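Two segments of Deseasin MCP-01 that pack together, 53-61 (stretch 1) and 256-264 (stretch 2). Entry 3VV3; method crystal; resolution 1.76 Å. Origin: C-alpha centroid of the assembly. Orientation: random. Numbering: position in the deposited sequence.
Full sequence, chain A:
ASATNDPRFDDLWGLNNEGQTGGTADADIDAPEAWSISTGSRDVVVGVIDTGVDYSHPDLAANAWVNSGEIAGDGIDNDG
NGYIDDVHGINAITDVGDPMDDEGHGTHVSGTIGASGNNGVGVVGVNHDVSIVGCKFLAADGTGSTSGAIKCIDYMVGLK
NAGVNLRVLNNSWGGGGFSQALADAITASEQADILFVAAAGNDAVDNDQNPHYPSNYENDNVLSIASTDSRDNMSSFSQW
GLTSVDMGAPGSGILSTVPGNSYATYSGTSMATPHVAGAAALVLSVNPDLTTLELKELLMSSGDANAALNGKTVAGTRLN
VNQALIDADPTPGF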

ATOM      1  N   VAL A  53      -9.746   7.709  11.226  1.00  5.92           N
ATOM      2  CA  VAL A  53     -10.822   6.730  11.349  1.00  4.65           C
ATOM      3  C   VAL A  53     -12.092   7.370  10.817  1.00  7.50           C
ATOM      4  O   VAL A  53     -12.461   8.454  11.252  1.00  6.37           O
ATOM      5  CB  VAL A  53     -11.067   6.345  12.825  1.00  4.96           C
ATOM      6  CG1 VAL A  53     -12.230   5.356  12.940  1.00 10.00           C
ATOM      7  CG2 VAL A  53      -9.793   5.760  13.442  1.00  8.27           C
ATOM      8  N   ASP A  54     -12.750   6.731   9.857  1.00  6.91           N
ATOM      9  CA  ASP A  54     -14.041   7.250   9.412  1.00  8.33           C
ATOM     10  C   ASP A  54     -15.132   6.786  10.369  1.00  7.73           C
ATOM     11  O   ASP A  54     -15.798   5.771  10.128  1.00  8.87           O
ATOM     12  CB  ASP A  54     -14.381   6.812   7.987  1.00 10.00           C
ATOM     13  CG  ASP A  54     -15.679   7.436   7.487  1.00 11.21           C
ATOM     14  OD1 ASP A  54     -16.310   8.202   8.249  1.00  8.06           O
ATOM     15  OD2 ASP A  54     -16.074   7.160   6.334  1.00 13.57           O
ATOM     16  N   TYR A  55     -15.311   7.551  11.444  1.00  8.45           N
ATOM     17  CA  TYR A  55     -16.280   7.230  12.487  1.00  8.32           C
ATOM     18  C   TYR A  55     -17.717   7.415  12.007  1.00 11.22           C
ATOM     19  O   TYR A  55     -18.660   7.136  12.747  1.00  8.93           O
ATOM     20  CB  TYR A  55     -16.020   8.095  13.734  1.00  7.97           C
ATOM     21  CG  TYR A  55     -15.846   9.555  13.389  1.00  7.41           C
ATOM     22  CD1 TYR A  55     -16.950  10.359  13.124  1.00  8.84           C
ATOM     23  CD2 TYR A  55     -14.583  10.121  13.287  1.00  5.75           C
ATOM     24  CE1 TYR A  55     -16.801  11.686  12.788  1.00 12.24           C
ATOM     25  CE2 TYR A  55     -14.420  11.450  12.950  1.00  7.87           C
ATOM     26  CZ  TYR A  55     -15.535  12.227  12.695  1.00  8.92           C
ATOM     27  OH  TYR A  55     -15.391  13.543  12.356  1.00 10.29           O
ATOM     28  N   SER A  56     -17.882   7.894  10.776  1.00  9.78           N
ATOM     29  CA  SER A  56     -19.219   8.077  10.197  1.00 12.90           C
ATOM     30  C   SER A  56     -19.663   6.870   9.365  1.00 11.81           C
ATOM     31  O   SER A  56     -20.826   6.768   8.975  1.00 12.08           O
ATOM     32  CB  SER A  56     -19.279   9.352   9.349  1.00 12.90           C
ATOM     33  OG  SER A  56     -18.789   9.134   8.032  1.00 17.14           O
ATOM     34  N   HIS A  57     -18.736   5.961   9.087  1.00  9.53           N
ATOM     35  CA  HIS A  57     -19.065   4.743   8.348  1.00  9.43           C
ATOM     36  C   HIS A  57     -20.128   3.937   9.103  1.00  9.71           C
ATOM     37  O   HIS A  57     -20.001   3.685  10.307  1.00  9.31           O
ATOM     38  CB  HIS A  57     -17.805   3.889   8.129  1.00  9.62           C
ATOM     39  CG  HIS A  57     -18.009   2.732   7.201  1.00 10.62           C
ATOM     40  ND1 HIS A  57     -17.322   2.594   6.013  1.00 10.93           N
ATOM     41  CD2 HIS A  57     -18.836   1.664   7.282  1.00  5.39           C
ATOM     42  CE1 HIS A  57     -17.710   1.484   5.408  1.00  8.04           C
ATOM     43  NE2 HIS A  57     -18.628   0.902   6.159  1.00 11.29           N
ATOM     44  N   PRO A  58     -21.202   3.545   8.404  1.00  9.30           N
ATOM     45  CA  PRO A  58     -22.281   2.796   9.062  1.00 10.59           C
ATOM     46  C   PRO A  58     -21.817   1.538   9.807  1.00 12.01           C
ATOM     47  O   PRO A  58     -22.483   1.119  10.763  1.00 10.55           O
ATOM     48  CB  PRO A  58     -23.202   2.425   7.892  1.00 11.82           C
ATOM     49  CG  PRO A  58     -23.005   3.533   6.907  1.00 13.71           C
ATOM     50  CD  PRO A  58     -21.535   3.902   7.013  1.00  9.35           C
ATOM     51  N   ASP A  59     -20.703   0.936   9.390  1.00  8.45           N
ATOM     52  CA  ASP A  59     -20.216  -0.255  10.075  1.00  9.86           C
ATOM     53  C   ASP A  59     -19.127   0.033  11.121  1.00  9.71           C
ATOM     54  O   ASP A  59     -18.572  -0.900  11.698  1.00 12.22           O
ATOM     55  CB  ASP A  59     -19.757  -1.347   9.082  1.00  6.14           C
ATOM     56  CG  ASP A  59     -20.138  -2.746   9.546  1.00  7.65           C
ATOM     57  OD1 ASP A  59     -21.114  -2.860  10.323  1.00  8.93           O
ATOM     58  OD2 ASP A  59     -19.469  -3.728   9.151  1.00  7.33           O
ATOM     59  N   LEU A  60     -18.836   1.312  11.372  1.00  7.90           N
ATOM     60  CA  LEU A  60     -17.904   1.681  12.452  1.00  7.04           C
ATOM     61  C   LEU A  60     -18.528   2.591  13.508  1.00  9.28           C
ATOM     62  O   LEU A  60     -18.070   2.611  14.651  1.00 10.13           O
ATOM     63  CB  LEU A  60     -16.659   2.379  11.892  1.00  7.44           C
ATOM     64  CG  LEU A  60     -15.719   1.542  11.027  1.00  7.29           C
ATOM     65  CD1 LEU A  60     -14.608   2.419  10.458  1.00  6.62           C
ATOM     66  CD2 LEU A  60     -15.138   0.392  11.816  1.00 10.37           C
ATOM     67  N   ALA A  61     -19.556   3.344  13.120  1.00  8.46           N
ATOM     68  CA  ALA A  61     -20.121   4.396  13.970  1.00 10.00           C
ATOM     69  C   ALA A  61     -20.440   3.942  15.392  1.00  9.23           C
ATOM     70  O   ALA A  61     -20.174   4.664  16.358  1.00 10.91           O
ATOM     71  CB  ALA A  61     -21.364   5.007  13.313  1.00  8.65           C
ATOM     72  N   SER A 256     -12.221  -5.120   4.381  1.00  5.38           N
ATOM     73  CA  SER A 256     -12.613  -4.315   5.527  1.00  6.57           C
ATOM     74  C   SER A 256     -13.300  -3.036   5.071  1.00  8.25           C
ATOM     75  O   SER A 256     -13.489  -2.804   3.873  1.00  7.36           O
ATOM     76  CB  SER A 256     -11.392  -3.995   6.402  1.00  8.08           C
ATOM     77  OG  SER A 256     -11.782  -3.439   7.654  1.00  7.41           O
ATOM     78  N   THR A 257     -13.684  -2.219   6.041  1.00  6.96           N
ATOM     79  CA  THR A 257     -14.305  -0.926   5.793  1.00  6.56           C
ATOM     80  C   THR A 257     -13.345   0.097   5.190  1.00  7.61           C
ATOM     81  O   THR A 257     -12.189   0.189   5.612  1.00  8.63           O
ATOM     82  CB  THR A 257     -14.805  -0.330   7.124  1.00  6.68           C
ATOM     83  OG1 THR A 257     -13.762  -0.432   8.104  1.00  6.20           O
ATOM     84  CG2 THR A 257     -16.018  -1.104   7.643  1.00  7.51           C
ATOM     85  N   VAL A 258     -13.836   0.879   4.229  1.00  5.92           N
ATOM     86  CA  VAL A 258     -13.143   2.087   3.767  1.00  7.86           C
ATOM     87  C   VAL A 258     -14.140   3.254   3.696  1.00  6.53           C
ATOM     88  O   VAL A 258     -15.348   3.033   3.675  1.00 10.12           O
ATOM     89  CB  VAL A 258     -12.436   1.896   2.409  1.00  8.16           C
ATOM     90  CG1 VAL A 258     -11.314   0.850   2.527  1.00  8.47           C
ATOM     91  CG2 VAL A 258     -13.436   1.497   1.331  1.00  9.72           C
ATOM     92  N   PRO A 259     -13.640   4.496   3.664  1.00  9.42           N
ATOM     93  CA  PRO A 259     -14.550   5.650   3.696  1.00  9.84           C
ATOM     94  C   PRO A 259     -15.538   5.697   2.527  1.00 12.11           C
ATOM     95  O   PRO A 259     -15.366   5.014   1.516  1.00 17.21           O
ATOM     96  CB  PRO A 259     -13.595   6.849   3.661  1.00 11.88           C
ATOM     97  CG  PRO A 259     -12.318   6.317   4.271  1.00  8.97           C
ATOM     98  CD  PRO A 259     -12.229   4.912   3.730  1.00  9.54           C
ATOM     99  N   GLY A 260     -16.580   6.505   2.680  1.00 14.78           N
ATOM    100  CA  GLY A 260     -17.643   6.551   1.693  1.00 19.30           C
ATOM    101  C   GLY A 260     -18.534   5.321   1.744  1.00 14.90           C
ATOM    102  O   GLY A 260     -18.999   4.849   0.705  1.00 16.33           O
ATOM    103  N   ASN A 261     -18.750   4.790   2.948  1.00 11.39           N
ATOM    104  CA  ASN A 261     -19.664   3.662   3.155  1.00 11.62           C
ATOM    105  C   ASN A 261     -19.381   2.511   2.197  1.00 16.77           C
ATOM    106  O   ASN A 261     -20.294   1.948   1.588  1.00 17.82           O
ATOM    107  CB  ASN A 261     -21.122   4.121   3.017  1.00 12.87           C
ATOM    108  CG  ASN A 261     -22.119   3.041   3.398  1.00 14.29           C
ATOM    109  OD1 ASN A 261     -21.798   2.112   4.136  1.00 17.63           O
ATOM    110  ND2 ASN A 261     -23.343   3.163   2.895  1.00 20.15           N
ATOM    111  N   SER A 262     -18.107   2.164   2.067  1.00 13.02           N
ATOM    112  CA  SER A 262     -17.699   1.111   1.149  1.00 14.16           C
ATOM    113  C   SER A 262     -16.808   0.091   1.847  1.00 12.88           C
ATOM    114  O   SER A 262     -16.523   0.205   3.042  1.00  7.41           O
ATOM    115  CB  SER A 262     -16.957   1.703  -0.057  1.00 16.91           C
ATOM    116  OG  SER A 262     -17.754   2.648  -0.754  1.00 25.69           O
ATOM    117  N   TYR A 263     -16.375  -0.906   1.083  1.00 11.07           N
ATOM    118  CA  TYR A 263     -15.519  -1.970   1.587  1.00  8.76           C
ATOM    119  C   TYR A 263     -14.481  -2.257   0.523  1.00 14.14           C
ATOM    120  O   TYR A 263     -14.745  -2.093  -0.666  1.00 12.43           O
ATOM    121  CB  TYR A 263     -16.350  -3.222   1.910  1.00  6.92           C
ATOM    122  CG  TYR A 263     -17.483  -2.880   2.844  1.00  8.53           C
ATOM    123  CD1 TYR A 263     -18.683  -2.364   2.354  1.00 12.43           C
ATOM    124  CD2 TYR A 263     -17.335  -3.003   4.213  1.00  8.16           C
ATOM    125  CE1 TYR A 263     -19.714  -2.011   3.207  1.00 10.83           C
ATOM    126  CE2 TYR A 263     -18.360  -2.655   5.079  1.00  8.58           C
ATOM    127  CZ  TYR A 263     -19.547  -2.158   4.574  1.00 11.15           C
ATOM    128  OH  TYR A 263     -20.561  -1.807   5.442  1.00  9.80           O
ATOM    129  N   ALA A 264     -13.290  -2.659   0.953  1.00  8.85           N
ATOM    130  CA  ALA A 264     -12.218  -2.941   0.016  1.00  9.89           C
ATOM    131  C   ALA A 264     -11.274  -3.986   0.579  1.00  9.84           C
ATOM    132  O   ALA A 264     -11.177  -4.171   1.794  1.00  6.49           O
ATOM    133  CB  ALA A 264     -11.454  -1.666  -0.317  1.00  9.71           C
TER
HETATM  134  O   HOH W   1     -18.335   6.141   5.312  1.00 12.60           O
HETATM  135  O   HOH W   2     -16.506   9.031   4.373  1.00 26.19           O

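The contact is built around the imidazole of His57, which enters a hairpin formed by strands 256-258 and 262-264. The CA-CB bond of His57 points sideways, but the t rotamer (chi1 -171°) carries the ring in toward stretch 2. There the ring is sandwiched: Thr257 CG2 lies over one face, 3.8 Å from the centroid of the His57 ring, and Asn261 CA over the opposite face, both as CH-pi contacts. With chi2 at 118°, its edge faces polar atoms. His57 ND1 donates a weak hydrogen bond to Val258 O (3.1 Å, bent to 127°), and His57 NE2 a long, weak but nearly straight one to Tyr263 OH (3.4 Å). His57 CE1 approaches Ser262 O at 2.9 Å. Tyr263, in the m rotamer, presents its ring face to the histidine edge, with the planes at 79°.

Asp54 works differently. The CA-CB bond of Asp54 points toward stretch 2 (chi1 t), yet OD1 turns back to accept hydrogen bonds from Ser56 N and Ser56 OG, the latter at 2.7 Å, within the type I turn Asp54-His57. OD2 is left to accept from two waters, which in turn accept from Asn261 N and Gly260 N, so the polar link from Asp54 to the loop runs through water, while Asp54 OD2 also packs directly against Pro259 CA at 3.4 Å. Pro58 CG packs against Asn261 OD1 at 3.3 Å.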